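Local coordinates for protein pyridine synthase TbtD (Thermobispora bispora, PDB 5WA4) that catalyses the formal [4+2] aza-cycloaddition that forms the central pyridine of the thiopeptide thiomuracin, probably recognising its substrate through the N-terminal leader peptide, at residues E[312-315]-E[316-320]. Residues are numbered along the deposited sequence; the frame is centred on the assembly and turned at random.
Sequences GAYR and LVINC
Y314 O accepts two backbone N-H groups one turn further along helix 307-328. The main bond is the i to i+4 alpha-helical bond from I318 N, 2.9 Å from Y314 O and nearly straight, with an N-H...O angle of 172°. V317 N also gives to Y314 O, but from above the carbonyl plane and with a more bent N-H. The same V317 N makes a weak i+4 bond to A313 O, so this N-H is shared between two carbonyls. Further i to i+4 bonds, both bent, join L316 N to G312 O at 3.1 Å and N319 N to R315 O at 3.0 Å.

Y314 and I318, four residues apart, also meet through their side chains. The i to i+4 spacing puts both on one face of the helix. Y314 has CG anti to the backbone N (chi1 176°), and I318 has CG1 placed likewise (chi1 -166°). These matching torsions turn the two chains the same way, and they run side by side. Their ends meet where I318 CD1 comes 3.9 Å from Y314 OH. Y314 CZ is 4.4 Å from I318 CB, at the base of the isoleucine side chain, and the ring is turned obliquely to that carbon. The phenol oxygen is hydrogen-bonded to S190 OG of helix 184-201, which ties this buried residue to a neighbouring helix.

Other helices of this lantibiotic dehydratase C-terminal family protein pack against the turn. A313, L316 and V317 touch helix 244-265, while V317 and I318 both rest on T175 of helix 164-178. L316 also reaches L139 of helix 135-159. Within the turn, I318 CG2 sits 3.5 Å from R315 O.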
loop_
_atom_site.group_PDB
_atom_site.type_symbol
_atom_site.label_atom_id
_atom_site.label_comp_id
_atom_site.label_asym_id
_atom_site.label_seq_id
_atom_site.Cartn_x
_atom_site.Cartn_y
_atom_site.Cartn_z
ATOM N N GLY E 312 -7.778 -2.027 27.303
ATOM C CA GLY E 312 -8.203 -0.728 26.836
ATOM C C GLY E 312 -8.077 0.269 27.965
ATOM O O GLY E 312 -7.815 1.435 27.750
ATOM N N ALA E 313 -8.265 -0.198 29.188
ATOM C CA ALA E 313 -8.342 0.685 30.337
ATOM C C ALA E 313 -6.930 1.116 30.729
ATOM O O ALA E 313 -6.683 2.286 31.042
ATOM C CB ALA E 313 -9.058 -0.017 31.503
ATOM N N TYR E 314 -6.010 0.155 30.698
ATOM C CA TYR E 314 -4.601 0.433 30.869
ATOM C C TYR E 314 -4.139 1.514 29.878
ATOM O O TYR E 314 -3.612 2.530 30.301
ATOM C CB TYR E 314 -3.767 -0.835 30.702
ATOM C CG TYR E 314 -2.287 -0.532 30.776
ATOM C CD1 TYR E 314 -1.681 -0.246 31.992
ATOM C CD2 TYR E 314 -1.501 -0.512 29.633
ATOM C CE1 TYR E 314 -0.328 0.052 32.068
ATOM C CE2 TYR E 314 -0.156 -0.221 29.696
ATOM C CZ TYR E 314 0.428 0.060 30.915
ATOM O OH TYR E 314 1.768 0.363 30.987
ATOM N N ARG E 315 -4.357 1.319 28.575
ATOM C CA ARG E 315 -3.929 2.320 27.611
ATOM C C ARG E 315 -4.562 3.693 27.872
ATOM O O ARG E 315 -3.924 4.717 27.638
ATOM C CB ARG E 315 -4.180 1.898 26.135
ATOM C CG ARG E 315 -3.648 0.504 25.665
ATOM C CD ARG E 315 -2.967 0.633 24.240
ATOM N NE ARG E 315 -1.542 0.999 24.389
ATOM C CZ ARG E 315 -0.489 0.241 24.066
ATOM N NH1 ARG E 315 -0.636 -0.911 23.409
ATOM N NH2 ARG E 315 0.733 0.692 24.311
ATOM N N LEU E 316 -5.783 3.748 28.382
ATOM C CA LEU E 316 -6.371 5.064 28.622
ATOM C C LEU E 316 -5.644 5.756 29.777
ATOM O O LEU E 316 -5.507 6.988 29.823
ATOM C CB LEU E 316 -7.866 4.963 28.923
ATOM C CG LEU E 316 -8.536 6.327 29.086
ATOM C CD1 LEU E 316 -9.759 6.488 28.199
ATOM C CD2 LEU E 316 -8.906 6.542 30.537
ATOM N N VAL E 317 -5.170 4.941 30.712
ATOM C CA VAL E 317 -4.694 5.463 31.968
ATOM C C VAL E 317 -3.186 5.829 31.818
ATOM O O VAL E 317 -2.751 6.905 32.260
ATOM C CB VAL E 317 -5.015 4.452 33.111
ATOM C CG1 VAL E 317 -3.942 3.413 33.329
ATOM C CG2 VAL E 317 -5.397 5.163 34.349
ATOM N N ILE E 318 -2.406 4.999 31.126
ATOM C CA ILE E 318 -1.056 5.414 30.765
ATOM C C ILE E 318 -1.124 6.653 29.852
ATOM O O ILE E 318 -0.260 7.521 29.913
ATOM C CB ILE E 318 -0.246 4.286 30.072
ATOM C CG1 ILE E 318 1.239 4.645 30.029
ATOM C CG2 ILE E 318 -0.690 4.076 28.672
ATOM C CD1 ILE E 318 1.997 4.249 31.305
ATOM N N ASN E 319 -2.162 6.767 29.029
ATOM C CA ASN E 319 -2.255 7.945 28.181
ATOM C C ASN E 319 -2.615 9.187 28.967
ATOM O O ASN E 319 -2.162 10.289 28.652
ATOM C CB ASN E 319 -3.254 7.727 27.059
ATOM C CG ASN E 319 -2.568 7.398 25.764
ATOM O OD1 ASN E 319 -2.312 6.226 25.462
ATOM N ND2 ASN E 319 -2.212 8.436 25.007
ATOM N N CYS E 320 -3.419 9.004 29.999
ATOM C CA CYS E 320 -3.749 10.101 30.879
ATOM C C CYS E 320 -2.465 10.570 31.610
ATOM O O CYS E 320 -2.265 11.761 31.844
ATOM C CB CYS E 320 -4.856 9.669 31.861
ATOM S SG CYS E 320 -6.568 9.770 31.158
#